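Long-range contacts in alpha-L-rhamnosidase (Aspergillus terreus, PDB 6GSZ), which probably hydrolyses terminal non-reducing alpha-L-rhamnose residues from alpha-L-rhamnosides and carries bound calcium: residues L154-A159 / P391-H396; S261-G266 / D465-W470; E654-L659 / K679-I684; L659-Y664 / T699-H704. All blocks are in the same frame, centred on the assembly; numbering follows the deposited sequence.

In the fold
Interaction 1 opens first, on strand 156-161, and closes a loop of some 230 residues when the chain returns after strand 387-389. Before that return, residues 261-266 have already opened interaction 2, which closes only at 465-470, so the two cross. They also touch: Thr-394 OG1 is hydrogen-bonded to Glu-262 O, and Arg-467 NH1 to Tyr-395 O. Together they tie strands and loops of the rhamnosidase N-terminal and concanavalin-like domains to the loop that leads into helix 471-484 of the alpha-helical domain. Further along, interactions 3 and 4 cross in the same way and share Leu-659, setting helix 656-664 first against helix 671-687 and then against helix 699-708, without touching the first pair.

Interaction 1: L154-A159 / P391-H396; sequences LGLYEA and PSFTYH. With CA (calcium ion), chain B.
Glu-158 OE1 is gripped twice: it binds the calcium ion at 2.3 Å and accepts a proton from water 1 at 2.8 Å. Ser-392 does the same from the other segment, its OG lying 2.4 Å from the calcium and accepting from water 1 at 2.9 Å. Water 1 thus spends both protons bridging two oxygens that already share a metal. Waters 2 and 3 add ligands to the calcium. The carboxylate binds through one oxygen alone, for OE2 stands 3.4 Å from the metal and forms a salt bridge with Arg-165. With CG anti to the backbone N (chi1 -180°) and an extended chain beyond it, Glu-158 carries its carboxylate well out from the strand to the ion.

Beside this polar bridge lies an apolar one. The Phe-393 ring comes up to the strand backbone, with CD1 3.6 Å from Leu-156 CB and CE1 3.6 Å from Leu-156 O. Glu-158 N sits at the ring edge, near its plane, while CB of the preceding Ser-392 lies over one face, offset toward the rim.

The calcium therefore joins a strand of the rhamnosidase N-terminal domain to a loop of the concanavalin-like domain. Strand 156-161 runs between strands 164-165 and 196-205 of an antiparallel sheet; Phe-393 also touches Thr-203 on the latter, and the loop leads from strand 387-389 into strand 396-398.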
# COMPACT_ATOMS: atom_id res chain seq x y z
N LEU A 154 5.22 -21.98 1.84
CA LEU A 154 5.60 -21.88 0.45
C LEU A 154 4.28 -21.90 -0.32
O LEU A 154 3.79 -22.98 -0.73
CB LEU A 154 6.55 -23.01 0.08
CG LEU A 154 8.01 -22.84 0.49
CD1 LEU A 154 8.18 -22.63 1.98
CD2 LEU A 154 8.80 -24.04 -0.03
N GLY A 155 3.64 -20.76 -0.38
CA GLY A 155 2.24 -20.60 -0.71
C GLY A 155 1.61 -19.63 0.23
O GLY A 155 2.21 -18.57 0.53
N LEU A 156 0.39 -19.92 0.67
CA LEU A 156 -0.36 -19.13 1.65
C LEU A 156 -0.94 -20.09 2.67
O LEU A 156 -1.22 -21.26 2.31
CB LEU A 156 -1.48 -18.36 0.95
CG LEU A 156 -1.02 -17.34 -0.11
CD1 LEU A 156 -2.23 -16.78 -0.89
CD2 LEU A 156 -0.17 -16.21 0.49
N TYR A 157 -1.17 -19.67 3.90
CA TYR A 157 -1.63 -20.58 4.93
C TYR A 157 -2.82 -20.01 5.70
O TYR A 157 -2.97 -18.79 5.88
CB TYR A 157 -0.52 -21.00 5.91
CG TYR A 157 -0.11 -19.85 6.78
CD1 TYR A 157 0.87 -18.96 6.37
CD2 TYR A 157 -0.76 -19.62 8.00
CE1 TYR A 157 1.18 -17.85 7.16
CE2 TYR A 157 -0.47 -18.50 8.77
CZ TYR A 157 0.50 -17.63 8.34
OH TYR A 157 0.71 -16.50 9.10
N GLU A 158 -3.60 -20.91 6.28
CA GLU A 158 -4.60 -20.62 7.30
C GLU A 158 -4.46 -21.69 8.38
O GLU A 158 -4.66 -22.88 8.07
CB GLU A 158 -6.01 -20.65 6.75
CG GLU A 158 -7.08 -20.35 7.76
CD GLU A 158 -8.45 -20.09 7.13
OE1 GLU A 158 -8.62 -20.31 5.90
OE2 GLU A 158 -9.34 -19.65 7.85
N ALA A 159 -4.13 -21.32 9.60
CA ALA A 159 -3.90 -22.22 10.71
C ALA A 159 -5.05 -22.20 11.72
O ALA A 159 -5.71 -21.19 11.93
CB ALA A 159 -2.61 -21.91 11.43
N PRO A 391 -13.93 -17.64 0.35
CA PRO A 391 -12.76 -18.28 -0.24
C PRO A 391 -11.53 -18.04 0.64
O PRO A 391 -11.50 -17.07 1.44
CB PRO A 391 -12.62 -17.65 -1.62
CG PRO A 391 -13.27 -16.27 -1.43
CD PRO A 391 -14.39 -16.46 -0.42
N SER A 392 -10.50 -18.84 0.41
CA SER A 392 -9.30 -18.83 1.24
C SER A 392 -8.07 -18.25 0.56
O SER A 392 -7.30 -17.51 1.21
CB SER A 392 -8.97 -20.25 1.70
OG SER A 392 -9.94 -20.73 2.61
N PHE A 393 -7.86 -18.52 -0.72
CA PHE A 393 -6.56 -18.17 -1.35
C PHE A 393 -6.74 -17.45 -2.69
O PHE A 393 -5.86 -17.53 -3.58
CB PHE A 393 -5.69 -19.42 -1.52
CG PHE A 393 -5.52 -20.19 -0.23
CD1 PHE A 393 -4.89 -19.62 0.87
CD2 PHE A 393 -6.02 -21.49 -0.10
CE1 PHE A 393 -4.74 -20.34 2.05
CE2 PHE A 393 -5.89 -22.20 1.09
CZ PHE A 393 -5.23 -21.63 2.15
N THR A 394 -7.84 -16.71 -2.81
CA THR A 394 -8.07 -15.89 -4.00
C THR A 394 -8.48 -14.49 -3.55
O THR A 394 -8.83 -14.28 -2.40
CB THR A 394 -9.14 -16.52 -4.92
OG1 THR A 394 -9.20 -15.82 -6.16
CG2 THR A 394 -10.51 -16.47 -4.30
N TYR A 395 -8.54 -13.56 -4.51
CA TYR A 395 -9.23 -12.31 -4.24
C TYR A 395 -9.69 -11.74 -5.57
O TYR A 395 -9.14 -12.11 -6.61
CB TYR A 395 -8.36 -11.31 -3.44
CG TYR A 395 -7.22 -10.63 -4.15
CD1 TYR A 395 -5.96 -11.17 -4.35
CD2 TYR A 395 -7.38 -9.31 -4.55
CE1 TYR A 395 -4.90 -10.42 -4.85
CE2 TYR A 395 -6.35 -8.57 -5.10
CZ TYR A 395 -5.10 -9.11 -5.23
OH TYR A 395 -4.04 -8.37 -5.69
N HIS A 396 -10.66 -10.82 -5.52
CA HIS A 396 -11.24 -10.25 -6.72
C HIS A 396 -11.40 -8.74 -6.56
O HIS A 396 -11.57 -8.26 -5.46
CB HIS A 396 -12.60 -10.88 -7.02
CG HIS A 396 -12.70 -12.35 -6.79
ND1 HIS A 396 -11.94 -13.29 -7.45
CD2 HIS A 396 -13.48 -13.00 -5.92
CE1 HIS A 396 -12.33 -14.49 -7.03
NE2 HIS A 396 -13.29 -14.35 -6.10
CA CA B . -10.42 -19.53 4.67
O HOH W 1 -8.56 -22.62 4.39
O HOH W 2 -11.17 -21.27 5.36
O HOH W 3 -12.54 -18.83 4.63

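Interaction 2: S261-G266 / D465-W470; sequences SEIYDG and DERLGW. With BGC (beta-D-glucopyranose), chain C.
Tyr-264 lays one ring face squarely over the backbone of Asp-465: the CA of Asp-465 stands 3.5 Å from the ring centroid and 8° off the normal, a CH-pi contact. At the far end of the same ring, Tyr-264 OH donates to Glu-466 O at 2.6 Å, and this oxygen lies near the ring plane. The hydroxyl is also hydrogen-bonded to Gly-214 N, so two partners hold it. Arg-467 runs past Tyr-264 in the opposite sense, extended from CG to NE, with the CD1 of Tyr-264 over one face of its guanidinium; the two planes are 52° apart. Water 4 sits at the guanidinium edge, in plane, accepting from Arg-467 NH2 at 3.0 Å, and NH1 is hydrogen-bonded to Tyr-395 O.

Residues 465-470 form the loop before helix 471-484 of the six-hairpin glycosidase domain, and the loop lines the pocket that holds a bound glucose. Gly-469 is the centre of an inverse gamma turn, and Trp-470 follows it at the N-cap. The indole lies flat against the sugar, C4 of the glucose being over one face. Its NE1 donates to Glu-466 OE2 at 2.8 Å through a bent bond (133°), the oxygen being tilted from the ring plane. The other carboxylate oxygen, Glu-466 OE1, forms salt bridges with Arg-464 and Arg-371.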
# COMPACT_ATOMS: atom_id res chain seq x y z
N SER A 261 -7.82 -23.12 -5.65
CA SER A 261 -7.93 -21.72 -5.17
C SER A 261 -6.76 -20.92 -5.71
O SER A 261 -5.63 -21.22 -5.37
CB SER A 261 -8.01 -21.71 -3.64
OG SER A 261 -8.40 -20.42 -3.18
N GLU A 262 -7.07 -20.00 -6.62
CA GLU A 262 -6.09 -19.33 -7.48
C GLU A 262 -6.36 -17.83 -7.40
O GLU A 262 -7.50 -17.42 -7.43
CB GLU A 262 -6.23 -19.78 -8.93
CG GLU A 262 -6.15 -21.27 -9.11
CD GLU A 262 -6.35 -21.62 -10.56
OE1 GLU A 262 -5.47 -21.24 -11.39
OE2 GLU A 262 -7.36 -22.35 -10.85
N ILE A 263 -5.27 -17.05 -7.33
CA ILE A 263 -5.34 -15.58 -7.27
C ILE A 263 -6.26 -15.08 -8.39
O ILE A 263 -7.22 -14.32 -8.17
CB ILE A 263 -3.92 -14.95 -7.36
CG1 ILE A 263 -3.01 -15.34 -6.18
CG2 ILE A 263 -3.99 -13.45 -7.52
CD1 ILE A 263 -3.51 -14.93 -4.81
N TYR A 264 -5.92 -15.47 -9.64
CA TYR A 264 -6.64 -14.93 -10.80
C TYR A 264 -7.98 -15.62 -11.06
O TYR A 264 -9.04 -14.99 -11.25
CB TYR A 264 -5.83 -14.97 -12.09
CG TYR A 264 -4.57 -14.13 -12.12
CD1 TYR A 264 -4.36 -13.03 -11.27
CD2 TYR A 264 -3.57 -14.46 -13.01
CE1 TYR A 264 -3.18 -12.30 -11.36
CE2 TYR A 264 -2.41 -13.73 -13.12
CZ TYR A 264 -2.20 -12.63 -12.28
OH TYR A 264 -1.01 -11.95 -12.39
N ASP A 265 -7.96 -16.96 -11.11
CA ASP A 265 -9.16 -17.64 -11.59
C ASP A 265 -10.25 -17.83 -10.54
O ASP A 265 -11.42 -17.93 -10.91
CB ASP A 265 -8.83 -18.94 -12.31
CG ASP A 265 -8.28 -18.75 -13.73
OD1 ASP A 265 -8.36 -17.60 -14.28
OD2 ASP A 265 -7.70 -19.74 -14.27
N GLY A 266 -9.91 -17.87 -9.25
CA GLY A 266 -10.86 -18.01 -8.18
C GLY A 266 -10.75 -19.37 -7.50
O GLY A 266 -9.78 -20.09 -7.64
N ASP A 465 -5.55 -10.31 -14.81
CA ASP A 465 -4.41 -11.22 -14.74
C ASP A 465 -3.10 -10.44 -14.67
O ASP A 465 -2.26 -10.58 -15.50
CB ASP A 465 -4.43 -12.19 -15.91
CG ASP A 465 -4.46 -11.55 -17.29
OD1 ASP A 465 -4.64 -10.30 -17.35
OD2 ASP A 465 -4.30 -12.26 -18.26
N GLU A 466 -3.00 -9.60 -13.66
CA GLU A 466 -1.81 -8.74 -13.48
C GLU A 466 -1.59 -8.62 -11.97
O GLU A 466 -1.10 -9.52 -11.37
CB GLU A 466 -1.98 -7.44 -14.28
CG GLU A 466 -0.70 -6.65 -14.46
CD GLU A 466 -0.69 -5.74 -15.67
OE1 GLU A 466 -1.73 -5.61 -16.32
OE2 GLU A 466 0.36 -5.16 -15.96
N ARG A 467 -1.89 -7.45 -11.38
CA ARG A 467 -1.78 -7.26 -9.91
C ARG A 467 -0.31 -7.38 -9.52
O ARG A 467 0.03 -8.06 -8.57
CB ARG A 467 -2.72 -8.19 -9.12
CG ARG A 467 -4.05 -8.54 -9.78
CD ARG A 467 -4.89 -9.44 -8.92
NE ARG A 467 -5.97 -10.01 -9.67
CZ ARG A 467 -6.89 -10.79 -9.13
NH1 ARG A 467 -6.87 -11.03 -7.84
NH2 ARG A 467 -7.85 -11.34 -9.87
N LEU A 468 0.55 -6.66 -10.25
CA LEU A 468 1.99 -6.73 -10.05
C LEU A 468 2.47 -5.42 -9.42
O LEU A 468 1.79 -4.35 -9.52
CB LEU A 468 2.69 -6.93 -11.39
CG LEU A 468 2.18 -8.10 -12.22
CD1 LEU A 468 2.87 -8.15 -13.57
CD2 LEU A 468 2.34 -9.45 -11.48
N GLY A 469 3.66 -5.50 -8.82
CA GLY A 469 4.21 -4.32 -8.14
C GLY A 469 4.87 -3.33 -9.09
O GLY A 469 6.09 -3.17 -9.09
N TRP A 470 4.05 -2.75 -9.97
CA TRP A 470 4.56 -1.84 -11.00
C TRP A 470 5.22 -0.58 -10.38
O TRP A 470 4.63 0.17 -9.60
CB TRP A 470 3.45 -1.47 -11.97
CG TRP A 470 3.22 -2.51 -13.03
CD1 TRP A 470 2.26 -3.48 -13.06
CD2 TRP A 470 3.97 -2.64 -14.24
NE1 TRP A 470 2.37 -4.20 -14.22
CE2 TRP A 470 3.42 -3.72 -14.96
CE3 TRP A 470 5.04 -1.95 -14.78
CZ2 TRP A 470 3.91 -4.10 -16.20
CZ3 TRP A 470 5.54 -2.32 -16.00
CH2 TRP A 470 4.98 -3.41 -16.70
C2 BGC C . 0.82 -0.42 -15.16
C3 BGC C . 1.82 0.38 -15.95
C4 BGC C . 2.60 -0.36 -17.02
C5 BGC C . 1.59 -1.06 -17.78
C6 BGC C . 2.35 -1.76 -18.89
C1 BGC C . -0.05 -1.23 -16.10
O1 BGC C . -1.06 -1.86 -15.34
O2 BGC C . -0.18 0.43 -14.64
O3 BGC C . 2.79 0.73 -15.11
O4 BGC C . 3.45 0.43 -17.88
O5 BGC C . 0.74 -1.98 -17.02
O6 BGC C . 1.44 -2.60 -19.61
O HOH W 4 -9.71 -13.51 -9.03

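Interaction 3: E654-L659 / K679-I684; sequences ETQTGL and KRLVNI
Arg-680 grips the carboxylate of Glu-654 side-on, with one nitrogen to each oxygen. NE donates to Glu-654 OE1 at 2.8 Å along a nearly straight bond (166°), the oxygen lying in the guanidinium plane, and NH2 donates to Glu-654 OE2 at 2.9 Å. Both oxygens are met on their syn side, although the two planes are turned 39° apart. Each partner has a further bond: Glu-654 OE2 to Met-651 N, and Arg-680 NH2 to Gly-649 O. The Arg-680 chain bends at chi3 (-53°), which places NE beside Glu-654 OE1.

Helix 656-664 begins just after Glu-654. Thr-655 is its N-cap, its OG1 accepting from Gly-658 N at 2.9 Å while also hydrogen-bonded to Thr-596. The first turn then packs on helix 671-687. Leu-659 CD1 presses tightly on Ile-684 CD1, at 3.4 Å, and its CD2 lies 3.8 Å from Arg-680 NH2. Leu-681 CD1 reaches Gln-656 CA at 3.8 Å. The buried amide of Gln-656 has its polar atoms satisfied from the loop that follows helix 671-687, OE1 by Gly-693 N and NE2 by Lys-691 O.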
# COMPACT_ATOMS: atom_id res chain seq x y z
N GLU A 654 5.39 21.21 -27.19
CA GLU A 654 4.61 22.13 -26.36
C GLU A 654 3.27 21.47 -25.99
O GLU A 654 2.22 21.77 -26.52
CB GLU A 654 4.42 23.45 -27.10
CG GLU A 654 5.67 24.31 -27.18
CD GLU A 654 5.86 25.28 -26.01
OE1 GLU A 654 4.89 25.95 -25.68
OE2 GLU A 654 6.99 25.28 -25.40
N THR A 655 3.38 20.53 -25.06
CA THR A 655 2.31 19.71 -24.54
C THR A 655 2.23 19.89 -23.03
O THR A 655 3.13 20.48 -22.41
CB THR A 655 2.57 18.23 -24.85
OG1 THR A 655 3.80 17.84 -24.21
CG2 THR A 655 2.65 17.97 -26.34
N GLN A 656 1.14 19.44 -22.43
CA GLN A 656 1.00 19.56 -21.00
C GLN A 656 2.20 18.92 -20.30
O GLN A 656 2.77 19.53 -19.39
CB GLN A 656 -0.34 19.02 -20.53
CG GLN A 656 -1.51 19.87 -20.98
CD GLN A 656 -2.82 19.40 -20.41
OE1 GLN A 656 -2.88 18.79 -19.33
NE2 GLN A 656 -3.89 19.68 -21.16
N THR A 657 2.55 17.68 -20.66
CA THR A 657 3.70 17.03 -20.01
C THR A 657 5.03 17.69 -20.41
O THR A 657 5.93 17.85 -19.56
CB THR A 657 3.71 15.53 -20.31
OG1 THR A 657 2.54 14.99 -19.71
CG2 THR A 657 4.94 14.83 -19.79
N GLY A 658 5.18 18.03 -21.69
CA GLY A 658 6.41 18.60 -22.18
C GLY A 658 6.79 19.94 -21.53
O GLY A 658 8.00 20.20 -21.36
N LEU A 659 5.78 20.71 -21.13
CA LEU A 659 6.00 21.93 -20.37
C LEU A 659 6.06 21.64 -18.87
O LEU A 659 6.84 22.23 -18.15
CB LEU A 659 4.89 22.92 -20.70
CG LEU A 659 5.04 23.60 -22.05
CD1 LEU A 659 3.70 24.05 -22.56
CD2 LEU A 659 6.03 24.74 -21.98
N LYS A 679 2.99 30.43 -18.53
CA LYS A 679 1.84 31.07 -19.20
C LYS A 679 1.44 30.29 -20.47
O LYS A 679 0.22 30.20 -20.78
CB LYS A 679 2.15 32.54 -19.47
CG LYS A 679 2.30 33.41 -18.23
CD LYS A 679 1.02 33.53 -17.46
CE LYS A 679 1.09 34.53 -16.33
NZ LYS A 679 -0.20 34.49 -15.58
N ARG A 680 2.40 29.75 -21.21
CA ARG A 680 2.06 28.94 -22.38
C ARG A 680 1.36 27.65 -21.98
O ARG A 680 0.43 27.23 -22.68
CB ARG A 680 3.29 28.59 -23.22
CG ARG A 680 3.93 29.80 -23.86
CD ARG A 680 4.83 29.45 -25.03
NE ARG A 680 5.84 28.46 -24.73
CZ ARG A 680 6.97 28.65 -24.09
NH1 ARG A 680 7.31 29.88 -23.71
NH2 ARG A 680 7.73 27.60 -23.79
N LEU A 681 1.76 27.06 -20.85
CA LEU A 681 1.08 25.86 -20.34
C LEU A 681 -0.40 26.16 -20.07
O LEU A 681 -1.32 25.41 -20.48
CB LEU A 681 1.81 25.32 -19.09
CG LEU A 681 1.11 24.14 -18.41
CD1 LEU A 681 0.86 22.94 -19.35
CD2 LEU A 681 1.95 23.67 -17.19
N VAL A 682 -0.65 27.28 -19.39
CA VAL A 682 -2.04 27.68 -19.05
C VAL A 682 -2.84 27.89 -20.35
O VAL A 682 -4.01 27.50 -20.41
CB VAL A 682 -2.07 28.93 -18.16
CG1 VAL A 682 -3.48 29.50 -18.04
CG2 VAL A 682 -1.49 28.64 -16.79
N ASN A 683 -2.21 28.50 -21.36
CA ASN A 683 -2.86 28.77 -22.63
C ASN A 683 -3.23 27.45 -23.33
O ASN A 683 -4.37 27.36 -23.84
CB ASN A 683 -2.00 29.64 -23.54
CG ASN A 683 -2.72 30.03 -24.81
OD1 ASN A 683 -3.77 30.68 -24.75
ND2 ASN A 683 -2.21 29.62 -25.95
N ILE A 684 -2.31 26.48 -23.37
CA ILE A 684 -2.57 25.15 -23.99
C ILE A 684 -3.74 24.46 -23.27
O ILE A 684 -4.60 23.88 -23.93
CB ILE A 684 -1.30 24.27 -23.97
CG1 ILE A 684 -0.31 24.72 -25.05
CG2 ILE A 684 -1.65 22.80 -24.09
CD1 ILE A 684 1.15 24.48 -24.70

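Interaction 4: L659-Y664 / T699-H704; sequences LALPLY and THLLGH
One face of the Tyr-664 ring is covered by Leu-701, whose CD2 stands 4.0 Å from the ring centroid and 27° off the normal in a CH-pi contact. The methyl leans toward one side of the ring, approaching CE2 of Tyr-664 to 3.6 Å. Across the ring, Tyr-664 CE1 comes within 3.8 Å of His-704 CB, and the two side chains lie side by side, pointing the same way. The tyrosine ring also has a cation-pi contact with Lys-708. The His-704 ring has His-700 O at its edge, in plane, and Leu-701 CG packs over a face of the His-700 ring.

Leu-701 is shared between two partners: its CD1, which also touches the tyrosine ring, meets Leu-661 CD2 at 4.0 Å, the two leucines crossing at about a right angle. One turn before Tyr-664, Ala-660 CB touches Leu-702 CD1 at 4.2 Å. This is purely apolar helix packing, and the polar ends find partners outside it: Tyr-664 OH is hydrogen-bonded to Arg-479, and His-704 NE2 to Ser-769.

The two helical segments cross at 63°, their axes 9.4 Å apart at closest approach, and the first is kinked at Pro-662, whose nitrogen has no proton to give. Around them, Leu-661 and Leu-701 both reach Tyr-605 on helix 598-619, Arg-479 belongs to helix 471-484, and Ser-769 to helix 768-775, all within the alpha-helical glycosidase domain.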
# COMPACT_ATOMS: atom_id res chain seq x y z
N LEU A 659 5.78 20.71 -21.13
CA LEU A 659 6.00 21.93 -20.37
C LEU A 659 6.06 21.64 -18.87
O LEU A 659 6.84 22.23 -18.15
CB LEU A 659 4.89 22.92 -20.70
CG LEU A 659 5.04 23.60 -22.05
CD1 LEU A 659 3.70 24.05 -22.56
CD2 LEU A 659 6.03 24.74 -21.98
N ALA A 660 5.15 20.80 -18.34
CA ALA A 660 5.05 20.65 -16.88
C ALA A 660 6.37 20.11 -16.30
O ALA A 660 6.83 20.52 -15.23
CB ALA A 660 3.90 19.76 -16.50
N LEU A 661 6.99 19.13 -16.97
CA LEU A 661 8.21 18.54 -16.40
C LEU A 661 9.35 19.54 -16.23
O LEU A 661 9.90 19.62 -15.11
CB LEU A 661 8.63 17.29 -17.17
CG LEU A 661 7.62 16.16 -17.22
CD1 LEU A 661 8.17 14.97 -17.99
CD2 LEU A 661 7.20 15.73 -15.81
N PRO A 662 9.79 20.27 -17.28
CA PRO A 662 10.85 21.24 -17.04
C PRO A 662 10.45 22.39 -16.10
O PRO A 662 11.31 22.92 -15.43
CB PRO A 662 11.21 21.71 -18.46
CG PRO A 662 9.92 21.51 -19.23
CD PRO A 662 9.38 20.21 -18.70
N LEU A 663 9.16 22.72 -16.00
CA LEU A 663 8.71 23.69 -15.03
C LEU A 663 8.87 23.15 -13.61
O LEU A 663 9.43 23.81 -12.73
CB LEU A 663 7.27 24.09 -15.31
CG LEU A 663 7.09 25.01 -16.53
CD1 LEU A 663 5.61 25.14 -16.87
CD2 LEU A 663 7.70 26.37 -16.27
N TYR A 664 8.40 21.93 -13.34
CA TYR A 664 8.45 21.42 -11.97
C TYR A 664 9.90 21.10 -11.57
O TYR A 664 10.28 21.26 -10.38
CB TYR A 664 7.59 20.16 -11.84
CG TYR A 664 7.29 19.82 -10.41
CD1 TYR A 664 6.43 20.61 -9.68
CD2 TYR A 664 7.93 18.77 -9.77
CE1 TYR A 664 6.19 20.35 -8.34
CE2 TYR A 664 7.71 18.50 -8.44
CZ TYR A 664 6.81 19.28 -7.73
OH TYR A 664 6.57 19.09 -6.41
N THR A 699 0.81 13.54 -14.94
CA THR A 699 -0.43 13.75 -14.20
C THR A 699 -0.18 14.06 -12.72
O THR A 699 -0.74 15.05 -12.17
CB THR A 699 -1.36 12.55 -14.33
OG1 THR A 699 -1.72 12.44 -15.70
CG2 THR A 699 -2.61 12.72 -13.50
N HIS A 700 0.72 13.30 -12.07
CA HIS A 700 0.93 13.46 -10.64
C HIS A 700 1.53 14.82 -10.28
O HIS A 700 1.44 15.23 -9.08
CB HIS A 700 1.77 12.32 -10.04
CG HIS A 700 3.20 12.31 -10.45
ND1 HIS A 700 4.20 12.58 -9.55
CD2 HIS A 700 3.81 12.01 -11.63
CE1 HIS A 700 5.38 12.46 -10.15
NE2 HIS A 700 5.16 12.11 -11.43
N LEU A 701 2.14 15.49 -11.26
CA LEU A 701 2.82 16.76 -11.00
C LEU A 701 2.07 17.97 -11.57
O LEU A 701 2.43 19.11 -11.28
CB LEU A 701 4.22 16.69 -11.60
CG LEU A 701 5.18 15.68 -11.04
CD1 LEU A 701 6.46 15.71 -11.90
CD2 LEU A 701 5.43 15.95 -9.56
N LEU A 702 1.04 17.76 -12.37
CA LEU A 702 0.44 18.86 -13.14
C LEU A 702 -0.12 19.95 -12.22
O LEU A 702 0.16 21.14 -12.39
CB LEU A 702 -0.63 18.32 -14.09
CG LEU A 702 -1.30 19.36 -14.97
CD1 LEU A 702 -0.27 20.07 -15.86
CD2 LEU A 702 -2.38 18.71 -15.82
N GLY A 703 -0.94 19.60 -11.23
CA GLY A 703 -1.51 20.58 -10.34
C GLY A 703 -0.45 21.31 -9.54
O GLY A 703 -0.52 22.53 -9.35
N HIS A 704 0.55 20.58 -9.06
CA HIS A 704 1.62 21.17 -8.27
C HIS A 704 2.44 22.13 -9.11
O HIS A 704 2.92 23.15 -8.59
CB HIS A 704 2.51 20.11 -7.63
CG HIS A 704 1.75 19.28 -6.67
ND1 HIS A 704 1.18 19.81 -5.54
CD2 HIS A 704 1.41 17.97 -6.70
CE1 HIS A 704 0.55 18.84 -4.88
NE2 HIS A 704 0.66 17.71 -5.59